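Beta-xylosidase (Uncultured organism, PDB 4MLG) probably hydrolyses xylo-oligosaccharides to release xylose, as a beta-xylosidase of glycosyl hydrolase family 43 built on a beta-propeller. Local coordinates at residues P38-D41 against N42-F46; Q160-N164 against N165-E169; G215-K218 against R219-F222. All coordinates share one frame; numbering follows the deposited sequence.

Contact 1. Residues P38-D41 against N42-F46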
ATOM      1  N   PRO A  38     -20.462  16.447   1.281  1.00 74.39           N
ATOM      2  CA  PRO A  38     -21.757  15.787   1.479  1.00 76.26           C
ATOM      3  C   PRO A  38     -21.558  14.303   1.761  1.00 76.86           C
ATOM      4  O   PRO A  38     -20.472  13.783   1.506  1.00 74.82           O
ATOM      5  CB  PRO A  38     -22.456  15.982   0.132  1.00 77.77           C
ATOM      6  CG  PRO A  38     -21.348  16.137  -0.850  1.00 76.97           C
ATOM      7  CD  PRO A  38     -20.266  16.871  -0.116  1.00 75.50           C
ATOM      8  N   GLU A  39     -22.587  13.638   2.280  1.00 80.32           N
ATOM      9  CA  GLU A  39     -22.489  12.221   2.619  1.00 82.20           C
ATOM     10  C   GLU A  39     -22.118  11.357   1.416  1.00 84.69           C
ATOM     11  O   GLU A  39     -22.380  11.723   0.271  1.00 86.57           O
ATOM     12  CB  GLU A  39     -23.792  11.717   3.244  1.00 85.45           C
ATOM     13  CG  GLU A  39     -23.721  11.521   4.749  1.00 86.22           C
ATOM     14  CD  GLU A  39     -24.925  10.778   5.296  1.00 90.05           C
ATOM     15  OE1 GLU A  39     -25.945  10.689   4.581  1.00 93.35           O
ATOM     16  OE2 GLU A  39     -24.849  10.278   6.437  1.00 89.97           O
ATOM     17  N   ASN A  40     -21.510  10.206   1.691  1.00 85.59           N
ATOM     18  CA  ASN A  40     -21.045   9.311   0.639  1.00 88.33           C
ATOM     19  C   ASN A  40     -20.917   7.879   1.148  1.00 88.91           C
ATOM     20  O   ASN A  40     -20.764   7.651   2.348  1.00 87.18           O
ATOM     21  CB  ASN A  40     -19.699   9.797   0.097  1.00 87.97           C
ATOM     22  CG  ASN A  40     -19.376   9.228  -1.270  1.00 89.53           C
ATOM     23  OD1 ASN A  40     -19.939   8.215  -1.687  1.00 91.32           O
ATOM     24  ND2 ASN A  40     -18.458   9.878  -1.976  1.00 89.58           N
ATOM     25  N   ASP A  41     -20.977   6.918   0.232  1.00 91.87           N
ATOM     26  CA  ASP A  41     -20.846   5.507   0.587  1.00 93.38           C
ATOM     27  C   ASP A  41     -19.424   5.157   1.020  1.00 89.98           C
ATOM     28  O   ASP A  41     -19.223   4.294   1.875  1.00 90.16           O
ATOM     29  CB  ASP A  41     -21.275   4.612  -0.578  1.00 99.23           C
ATOM     30  CG  ASP A  41     -22.761   4.311  -0.566  1.00105.02           C
ATOM     31  OD1 ASP A  41     -23.511   5.040   0.117  1.00106.35           O
ATOM     32  OD2 ASP A  41     -23.178   3.347  -1.242  1.00107.99           O
ATOM     33  N   ASN A  42     -18.441   5.831   0.430  1.00 85.87           N
ATOM     34  CA  ASN A  42     -17.041   5.581   0.760  1.00 79.99           C
ATOM     35  C   ASN A  42     -16.597   6.284   2.041  1.00 72.47           C
ATOM     36  O   ASN A  42     -15.433   6.207   2.431  1.00 69.96           O
ATOM     37  CB  ASN A  42     -16.127   5.962  -0.410  1.00 83.04           C
ATOM     38  CG  ASN A  42     -16.376   7.375  -0.914  1.00 86.38           C
ATOM     39  OD1 ASN A  42     -16.763   8.261  -0.154  1.00 86.52           O
ATOM     40  ND2 ASN A  42     -16.154   7.588  -2.207  1.00 87.86           N
ATOM     41  N   GLY A  43     -17.532   6.977   2.682  1.00 68.30           N
ATOM     42  CA  GLY A  43     -17.271   7.627   3.952  1.00 63.05           C
ATOM     43  C   GLY A  43     -16.345   8.823   3.862  1.00 57.65           C
ATOM     44  O   GLY A  43     -15.557   9.070   4.775  1.00 56.00           O
ATOM     45  N   ASP A  44     -16.436   9.570   2.765  1.00 57.50           N
ATOM     46  CA  ASP A  44     -15.626  10.775   2.597  1.00 56.33           C
ATOM     47  C   ASP A  44     -15.998  11.851   3.616  1.00 56.30           C
ATOM     48  O   ASP A  44     -15.166  12.681   3.981  1.00 56.75           O
ATOM     49  CB  ASP A  44     -15.751  11.327   1.174  1.00 59.38           C
ATOM     50  CG  ASP A  44     -14.863  10.597   0.182  1.00 61.38           C
ATOM     51  OD1 ASP A  44     -13.836  10.029   0.609  1.00 61.65           O
ATOM     52  OD2 ASP A  44     -15.189  10.595  -1.024  1.00 62.35           O
ATOM     53  N   HIS A  45     -17.247  11.830   4.075  1.00 56.40           N
ATOM     54  CA  HIS A  45     -17.709  12.797   5.067  1.00 57.36           C
ATOM     55  C   HIS A  45     -17.038  12.588   6.423  1.00 56.63           C
ATOM     56  O   HIS A  45     -17.013  13.491   7.259  1.00 56.64           O
ATOM     57  CB  HIS A  45     -19.233  12.755   5.207  1.00 59.83           C
ATOM     58  CG  HIS A  45     -19.783  11.381   5.427  1.00 60.41           C
ATOM     59  ND1 HIS A  45     -19.997  10.492   4.396  1.00 61.61           N
ATOM     60  CD2 HIS A  45     -20.169  10.744   6.558  1.00 61.41           C
ATOM     61  CE1 HIS A  45     -20.487   9.366   4.882  1.00 62.53           C
ATOM     62  NE2 HIS A  45     -20.603   9.494   6.192  1.00 62.40           N
ATOM     63  N   PHE A  46     -16.500  11.392   6.637  1.00 55.94           N
ATOM     64  CA  PHE A  46     -15.672  11.134   7.807  1.00 54.86           C
ATOM     65  C   PHE A  46     -14.260  11.633   7.532  1.00 55.23           C
ATOM     66  O   PHE A  46     -13.337  10.844   7.334  1.00 55.16           O
ATOM     67  CB  PHE A  46     -15.652   9.643   8.144  1.00 54.03           C
ATOM     68  CG  PHE A  46     -16.966   9.117   8.649  1.00 54.56           C
ATOM     69  CD1 PHE A  46     -17.432   9.476   9.902  1.00 54.08           C
ATOM     70  CD2 PHE A  46     -17.727   8.258   7.875  1.00 56.19           C
ATOM     71  CE1 PHE A  46     -18.639   8.992  10.371  1.00 55.38           C
ATOM     72  CE2 PHE A  46     -18.935   7.769   8.341  1.00 57.33           C
ATOM     73  CZ  PHE A  46     -19.391   8.138   9.590  1.00 56.78           C
TER
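A type I beta turn from N40 to G43, in the loop joining strand 24-32 to strand 50-56, folds the chain back so that H45 lies against E39 and N40. Its backbone bond is weak: G43 N approaches N40 O at 3.3 Å. A second type I turn follows directly, closed by F46 N on G43 O, and delivers H45 to the partners that the first turn has brought round. The H45 CG sits between its own backbone N and carbonyl carbon (chi1 51°), which swings the imidazole back over the preceding residues. One ring face then receives E39 CG, 3.8 Å from the centroid and only 5° off the normal, a centred CH-pi contact. At the ring edge, in its plane, N40 O lies 3.1 Å from H45 CE1. Within the first turn, N42 OD1 accepts a weak bond from D44 N at 3.2 Å; the amide planes of N40 and N42 stand 51° apart. D44 turns its carboxylate to R81 in a salt bridge, W299 packs on both E39 and H45, and F46 O is held by W84 and Q82. Were H45 replaced by an alanine, E39 CG would probably lose the ring face it rests on and N40 O its edge neighbour, with W299 remaining beside the glutamate. The ring contacts thus supplement a weak turn bond, while the D44-R81 salt bridge and the bonds to F46 O tie the loop to the rest of the chain.

Contact 2. Residues Q160-N164 against N165-E169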
ATOM      1  N   GLN A 160     -12.503  -5.778   2.843  1.00 51.71           N
ATOM      2  CA  GLN A 160     -12.937  -6.719   1.814  1.00 51.11           C
ATOM      3  C   GLN A 160     -11.995  -6.750   0.614  1.00 50.90           C
ATOM      4  O   GLN A 160     -12.084  -7.642  -0.229  1.00 51.15           O
ATOM      5  CB  GLN A 160     -14.371  -6.421   1.359  1.00 50.09           C
ATOM      6  CG  GLN A 160     -14.573  -5.056   0.719  1.00 49.87           C
ATOM      7  CD  GLN A 160     -14.661  -3.936   1.736  1.00 50.61           C
ATOM      8  OE1 GLN A 160     -14.700  -4.179   2.942  1.00 52.17           O
ATOM      9  NE2 GLN A 160     -14.692  -2.699   1.254  1.00 49.03           N
ATOM     10  N   ARG A 161     -11.091  -5.777   0.540  1.00 51.21           N
ATOM     11  CA  ARG A 161     -10.115  -5.734  -0.542  1.00 52.31           C
ATOM     12  C   ARG A 161      -9.020  -6.780  -0.349  1.00 53.39           C
ATOM     13  O   ARG A 161      -8.238  -7.047  -1.262  1.00 53.70           O
ATOM     14  CB  ARG A 161      -9.480  -4.345  -0.641  1.00 52.92           C
ATOM     15  CG  ARG A 161     -10.437  -3.231  -1.031  1.00 54.57           C
ATOM     16  CD  ARG A 161      -9.704  -1.899  -1.108  1.00 55.46           C
ATOM     17  NE  ARG A 161     -10.558  -0.814  -1.578  1.00 57.20           N
ATOM     18  CZ  ARG A 161     -10.145   0.440  -1.739  1.00 58.48           C
ATOM     19  NH1 ARG A 161      -8.888   0.764  -1.467  1.00 58.41           N
ATOM     20  NH2 ARG A 161     -10.985   1.369  -2.173  1.00 58.73           N
ATOM     21  N   TYR A 162      -8.972  -7.377   0.838  1.00 53.26           N
ATOM     22  CA  TYR A 162      -7.889  -8.290   1.187  1.00 52.23           C
ATOM     23  C   TYR A 162      -8.376  -9.699   1.518  1.00 53.06           C
ATOM     24  O   TYR A 162      -9.410  -9.880   2.162  1.00 54.00           O
ATOM     25  CB  TYR A 162      -7.085  -7.734   2.369  1.00 50.47           C
ATOM     26  CG  TYR A 162      -6.552  -6.334   2.155  1.00 50.30           C
ATOM     27  CD1 TYR A 162      -5.273  -6.124   1.654  1.00 49.85           C
ATOM     28  CD2 TYR A 162      -7.327  -5.223   2.457  1.00 49.68           C
ATOM     29  CE1 TYR A 162      -4.784  -4.846   1.458  1.00 49.19           C
ATOM     30  CE2 TYR A 162      -6.847  -3.942   2.265  1.00 49.09           C
ATOM     31  CZ  TYR A 162      -5.576  -3.759   1.765  1.00 48.94           C
ATOM     32  OH  TYR A 162      -5.098  -2.483   1.574  1.00 48.30           O
ATOM     33  N   ARG A 163      -7.620 -10.692   1.061  1.00 52.77           N
ATOM     34  CA  ARG A 163      -7.800 -12.071   1.492  1.00 53.16           C
ATOM     35  C   ARG A 163      -6.455 -12.598   1.969  1.00 53.51           C
ATOM     36  O   ARG A 163      -5.485 -12.614   1.210  1.00 52.52           O
ATOM     37  CB  ARG A 163      -8.344 -12.947   0.361  1.00 53.68           C
ATOM     38  CG  ARG A 163      -9.829 -12.765   0.079  1.00 54.56           C
ATOM     39  CD  ARG A 163     -10.657 -12.905   1.350  1.00 54.54           C
ATOM     40  NE  ARG A 163     -12.094 -12.906   1.080  1.00 54.82           N
ATOM     41  CZ  ARG A 163     -12.826 -11.810   0.908  1.00 55.74           C
ATOM     42  NH1 ARG A 163     -12.259 -10.612   0.970  1.00 54.75           N
ATOM     43  NH2 ARG A 163     -14.127 -11.911   0.670  1.00 56.68           N
ATOM     44  N   ASN A 164      -6.407 -13.019   3.230  1.00 55.05           N
ATOM     45  CA  ASN A 164      -5.173 -13.477   3.861  1.00 55.86           C
ATOM     46  C   ASN A 164      -4.061 -12.438   3.766  1.00 57.09           C
ATOM     47  O   ASN A 164      -2.952 -12.738   3.320  1.00 57.82           O
ATOM     48  CB  ASN A 164      -4.721 -14.817   3.273  1.00 56.37           C
ATOM     49  CG  ASN A 164      -5.771 -15.900   3.423  1.00 57.16           C
ATOM     50  OD1 ASN A 164      -6.149 -16.554   2.450  1.00 57.88           O
ATOM     51  ND2 ASN A 164      -6.254 -16.092   4.645  1.00 57.28           N
ATOM     52  N   ASN A 165      -4.385 -11.212   4.173  1.00 57.82           N
ATOM     53  CA  ASN A 165      -3.453 -10.082   4.174  1.00 57.12           C
ATOM     54  C   ASN A 165      -2.991  -9.626   2.786  1.00 55.68           C
ATOM     55  O   ASN A 165      -2.223  -8.670   2.666  1.00 55.29           O
ATOM     56  CB  ASN A 165      -2.244 -10.367   5.074  1.00 58.94           C
ATOM     57  CG  ASN A 165      -2.643 -10.817   6.466  1.00 60.37           C
ATOM     58  OD1 ASN A 165      -3.601 -10.306   7.048  1.00 60.77           O
ATOM     59  ND2 ASN A 165      -1.909 -11.781   7.007  1.00 61.02           N
ATOM     60  N   LYS A 166      -3.466 -10.299   1.741  1.00 54.90           N
ATOM     61  CA  LYS A 166      -3.074  -9.970   0.374  1.00 54.07           C
ATOM     62  C   LYS A 166      -4.207  -9.277  -0.375  1.00 53.48           C
ATOM     63  O   LYS A 166      -5.321  -9.794  -0.447  1.00 54.67           O
ATOM     64  CB  LYS A 166      -2.647 -11.231  -0.383  1.00 55.17           C
ATOM     65  CG  LYS A 166      -1.588 -12.058   0.326  1.00 55.19           C
ATOM     66  CD  LYS A 166      -0.366 -11.223   0.668  1.00 54.23           C
ATOM     67  CE  LYS A 166       0.644 -12.035   1.461  1.00 55.04           C
ATOM     68  NZ  LYS A 166       1.822 -11.215   1.855  1.00 55.32           N
ATOM     69  N   ALA A 167      -3.916  -8.107  -0.935  1.00 52.50           N
ATOM     70  CA  ALA A 167      -4.916  -7.326  -1.656  1.00 49.84           C
ATOM     71  C   ALA A 167      -5.446  -8.066  -2.877  1.00 50.82           C
ATOM     72  O   ALA A 167      -4.696  -8.734  -3.585  1.00 52.74           O
ATOM     73  CB  ALA A 167      -4.341  -5.979  -2.067  1.00 47.86           C
ATOM     74  N   LEU A 168      -6.747  -7.941  -3.118  1.00 52.42           N
ATOM     75  CA  LEU A 168      -7.370  -8.557  -4.282  1.00 54.05           C
ATOM     76  C   LEU A 168      -7.345  -7.602  -5.468  1.00 55.78           C
ATOM     77  O   LEU A 168      -7.287  -6.384  -5.293  1.00 55.14           O
ATOM     78  CB  LEU A 168      -8.814  -8.954  -3.966  1.00 53.82           C
ATOM     79  CG  LEU A 168      -9.035 -10.074  -2.949  1.00 55.06           C
ATOM     80  CD1 LEU A 168     -10.509 -10.193  -2.592  1.00 55.27           C
ATOM     81  CD2 LEU A 168      -8.510 -11.392  -3.491  1.00 55.87           C
ATOM     82  N   GLU A 169      -7.383  -8.163  -6.673  1.00 57.99           N
ATOM     83  CA  GLU A 169      -7.500  -7.365  -7.885  1.00 58.44           C
ATOM     84  C   GLU A 169      -8.807  -6.589  -7.827  1.00 58.82           C
ATOM     85  O   GLU A 169      -8.865  -5.420  -8.204  1.00 59.32           O
ATOM     86  CB  GLU A 169      -7.472  -8.265  -9.122  1.00 59.23           C
ATOM     87  CG  GLU A 169      -7.720  -7.545 -10.444  1.00 59.27           C
ATOM     88  CD  GLU A 169      -6.475  -6.875 -11.003  1.00 59.14           C
ATOM     89  OE1 GLU A 169      -5.448  -6.820 -10.294  1.00 59.02           O
ATOM     90  OE2 GLU A 169      -6.523  -6.407 -12.160  1.00 59.31           O
TER
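R163 carries its CG anti to the carbonyl carbon (chi1 -76°) and bends at chi2 (-52°), a path that lays R163 CG 3.8 Å from L168 CD1 and turns the guanidinium back toward the carbonyls of Q160 and Y162. There R163 NH1 donates to Y162 O at 3.2 Å; the acceptor lies close to the guanidinium plane, although the donor stands above the plane of the carbonyl. A weak bond to Q160 O adds to the hold on NH1, while NH2 goes to L172 O. L168 reaches this arginine obliquely, its CD1 also 3.8 Å from Q160 O. The backbone beneath is a tight beta hairpin: strands 162-163 and 166-167 joined by a type I' turn whose two corner residues, N164 and N165, both have positive phi. N165 secures this turn to the rest of its chain through Y133 and P199 O. In the second subunit, I107 packs on both Y162 and A167, Q104 O takes a bond from K166 NZ, and E169 forms a salt bridge with R161 of this chain, a pairing repeated with the roles exchanged. R163 and K166 form the hydrogen-bonded pair, with R163 N to K166 O at 2.9 Å and K166 N to R163 O at 3.1 Å; L168 N to R161 O continues the pairing. Y162 and A167 make the non-hydrogen-bonded pair, and on their shared face Y162 CE1 meets A167 CB at 3.7 Å.

Contact 3. Residues G215-K218 against R219-F222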
ATOM      1  N   GLY A 215     -24.756 -13.013   5.878  1.00 57.86           N
ATOM      2  CA  GLY A 215     -26.122 -12.538   5.975  1.00 56.53           C
ATOM      3  C   GLY A 215     -26.505 -12.187   7.400  1.00 54.90           C
ATOM      4  O   GLY A 215     -27.393 -11.367   7.627  1.00 55.36           O
ATOM      5  N   ASP A 216     -25.828 -12.804   8.363  1.00 54.13           N
ATOM      6  CA  ASP A 216     -26.118 -12.566   9.772  1.00 54.82           C
ATOM      7  C   ASP A 216     -25.594 -11.201  10.211  1.00 53.32           C
ATOM      8  O   ASP A 216     -24.715 -11.115  11.066  1.00 52.16           O
ATOM      9  CB  ASP A 216     -25.494 -13.667  10.631  1.00 57.23           C
ATOM     10  CG  ASP A 216     -26.136 -13.777  12.000  1.00 60.14           C
ATOM     11  OD1 ASP A 216     -26.791 -12.808  12.439  1.00 60.72           O
ATOM     12  OD2 ASP A 216     -25.982 -14.838  12.641  1.00 63.31           O
ATOM     13  N   THR A 217     -26.153 -10.137   9.640  1.00 54.28           N
ATOM     14  CA  THR A 217     -25.639  -8.784   9.854  1.00 55.26           C
ATOM     15  C   THR A 217     -25.878  -8.245  11.264  1.00 56.09           C
ATOM     16  O   THR A 217     -25.408  -7.159  11.605  1.00 55.93           O
ATOM     17  CB  THR A 217     -26.222  -7.785   8.832  1.00 55.00           C
ATOM     18  OG1 THR A 217     -27.644  -7.713   8.984  1.00 56.57           O
ATOM     19  CG2 THR A 217     -25.884  -8.217   7.413  1.00 54.72           C
ATOM     20  N   LYS A 218     -26.604  -8.998  12.082  1.00 57.32           N
ATOM     21  CA  LYS A 218     -26.865  -8.579  13.455  1.00 58.03           C
ATOM     22  C   LYS A 218     -25.809  -9.109  14.423  1.00 55.81           C
ATOM     23  O   LYS A 218     -25.764  -8.708  15.585  1.00 55.00           O
ATOM     24  CB  LYS A 218     -28.270  -9.004  13.892  1.00 62.01           C
ATOM     25  CG  LYS A 218     -29.313  -7.907  13.733  1.00 63.30           C
ATOM     26  CD  LYS A 218     -30.729  -8.419  13.953  1.00 64.64           C
ATOM     27  CE  LYS A 218     -31.296  -9.039  12.687  1.00 66.47           C
ATOM     28  NZ  LYS A 218     -32.746  -9.351  12.828  1.00 68.67           N
ATOM     29  N   ARG A 219     -24.956 -10.001  13.930  1.00 54.87           N
ATOM     30  CA  ARG A 219     -23.913 -10.607  14.753  1.00 54.14           C
ATOM     31  C   ARG A 219     -22.555 -10.546  14.056  1.00 52.56           C
ATOM     32  O   ARG A 219     -21.514 -10.550  14.711  1.00 50.52           O
ATOM     33  CB  ARG A 219     -24.274 -12.057  15.082  1.00 54.23           C
ATOM     34  CG  ARG A 219     -25.566 -12.210  15.868  1.00 53.38           C
ATOM     35  CD  ARG A 219     -26.249 -13.531  15.560  1.00 53.93           C
ATOM     36  NE  ARG A 219     -25.623 -14.663  16.236  1.00 54.21           N
ATOM     37  CZ  ARG A 219     -25.835 -15.934  15.910  1.00 56.26           C
ATOM     38  NH1 ARG A 219     -26.646 -16.233  14.906  1.00 56.65           N
ATOM     39  NH2 ARG A 219     -25.230 -16.904  16.580  1.00 58.75           N
ATOM     40  N   ARG A 220     -22.581 -10.488  12.727  1.00 53.74           N
ATOM     41  CA  ARG A 220     -21.370 -10.433  11.908  1.00 54.47           C
ATOM     42  C   ARG A 220     -20.506  -9.216  12.236  1.00 54.04           C
ATOM     43  O   ARG A 220     -21.022  -8.131  12.489  1.00 54.73           O
ATOM     44  CB  ARG A 220     -21.753 -10.428  10.423  1.00 55.95           C
ATOM     45  CG  ARG A 220     -20.713  -9.831   9.491  1.00 57.35           C
ATOM     46  CD  ARG A 220     -21.314  -8.719   8.648  1.00 57.37           C
ATOM     47  NE  ARG A 220     -21.830  -7.632   9.475  1.00 57.12           N
ATOM     48  CZ  ARG A 220     -22.425  -6.546   8.996  1.00 57.10           C
ATOM     49  NH1 ARG A 220     -22.584  -6.392   7.688  1.00 57.75           N
ATOM     50  NH2 ARG A 220     -22.864  -5.611   9.826  1.00 56.74           N
ATOM     51  N   PHE A 221     -19.189  -9.407  12.236  1.00 53.84           N
ATOM     52  CA  PHE A 221     -18.259  -8.314  12.498  1.00 52.22           C
ATOM     53  C   PHE A 221     -18.299  -7.259  11.396  1.00 52.57           C
ATOM     54  O   PHE A 221     -18.316  -7.588  10.210  1.00 52.45           O
ATOM     55  CB  PHE A 221     -16.833  -8.847  12.649  1.00 50.45           C
ATOM     56  CG  PHE A 221     -15.803  -7.768  12.831  1.00 49.26           C
ATOM     57  CD1 PHE A 221     -15.592  -7.195  14.076  1.00 48.83           C
ATOM     58  CD2 PHE A 221     -15.045  -7.324  11.758  1.00 48.52           C
ATOM     59  CE1 PHE A 221     -14.645  -6.197  14.248  1.00 47.59           C
ATOM     60  CE2 PHE A 221     -14.097  -6.327  11.922  1.00 47.66           C
ATOM     61  CZ  PHE A 221     -13.897  -5.764  13.169  1.00 47.48           C
ATOM     62  N   PHE A 222     -18.309  -5.992  11.800  1.00 52.35           N
ATOM     63  CA  PHE A 222     -18.258  -4.882  10.854  1.00 52.27           C
ATOM     64  C   PHE A 222     -17.028  -4.019  11.118  1.00 52.21           C
ATOM     65  O   PHE A 222     -16.214  -3.808  10.223  1.00 53.48           O
ATOM     66  CB  PHE A 222     -19.533  -4.034  10.936  1.00 52.68           C
ATOM     67  CG  PHE A 222     -19.661  -3.015   9.832  1.00 51.84           C
ATOM     68  CD1 PHE A 222     -20.296  -3.337   8.641  1.00 51.37           C
ATOM     69  CD2 PHE A 222     -19.149  -1.736   9.985  1.00 51.58           C
ATOM     70  CE1 PHE A 222     -20.414  -2.402   7.623  1.00 51.61           C
ATOM     71  CE2 PHE A 222     -19.263  -0.796   8.973  1.00 51.43           C
ATOM     72  CZ  PHE A 222     -19.895  -1.130   7.791  1.00 51.62           C
TER
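D216 O accepts two backbone donors, R219 N at 3.1 Å and R220 N at 2.8 Å, and so gathers the chain of 216-220 around one carbonyl. The two approach differently: R219 N stands well above the carbonyl plane, whereas R220 N lies nearly in line with the C=O bond (169°), so neither excludes the other. D216 is also the centre of an inverse gamma turn, marked by the T217 N to G215 O bond, and this turn belongs to the loop that leads from strand 200-205 into strand 223-230 of the propeller. The D216 side chain adds a second link to R219. With CG anti to the backbone N (chi1 -160°), the carboxylate crosses the R219 side chain obliquely, and D216 OD2 forms a salt bridge with R219 NH1 at 2.7 Å. The carboxylate and guanidinium planes are 67° apart, which argues against a flat two-pronged pairing: a single nitrogen makes the close approach. The second terminal nitrogen, R219 NH2, has its own salt bridge to D206, so the arginine links the turn to a residue just beyond strand 200-205. R220 turns to the other neighbour, T217. Its side chain runs beside T217 and points the same way, bent at chi2 and chi3, and its charge is met by D242 through NH2. Nearby, T217 O bonds to T243 OG1 and R219 O to Y238 OH, ties that fix the turn to surrounding parts of the fold. Against one face of the R220 guanidinium rests the threonine side chain, with T217 CB over the centre of the group, 3.9 Å above its plane, and T217 CG2 3.8 Å from R220 NH1.

The three contacts are two separate local turns and a hairpin of one chain, their centres 20 to 23 Å apart and their nearest atoms about 7 to 8 Å apart. None is a true core contact: contacts 1 and 2 are partly buried, and contact 3 lies at the surface. Contacts 1 and 3 shape loops between propeller strands, while contact 2 is a two-strand hairpin with regular pairing. Contact 2 alone among them meets the second subunit, where ion pairs cross the interface. Charge in contact 3 stays within the chain, as a salt bridge spans its own segments; contact 1 brings a histidine face against an aliphatic carbon, and its ion pair reaches outside its segments.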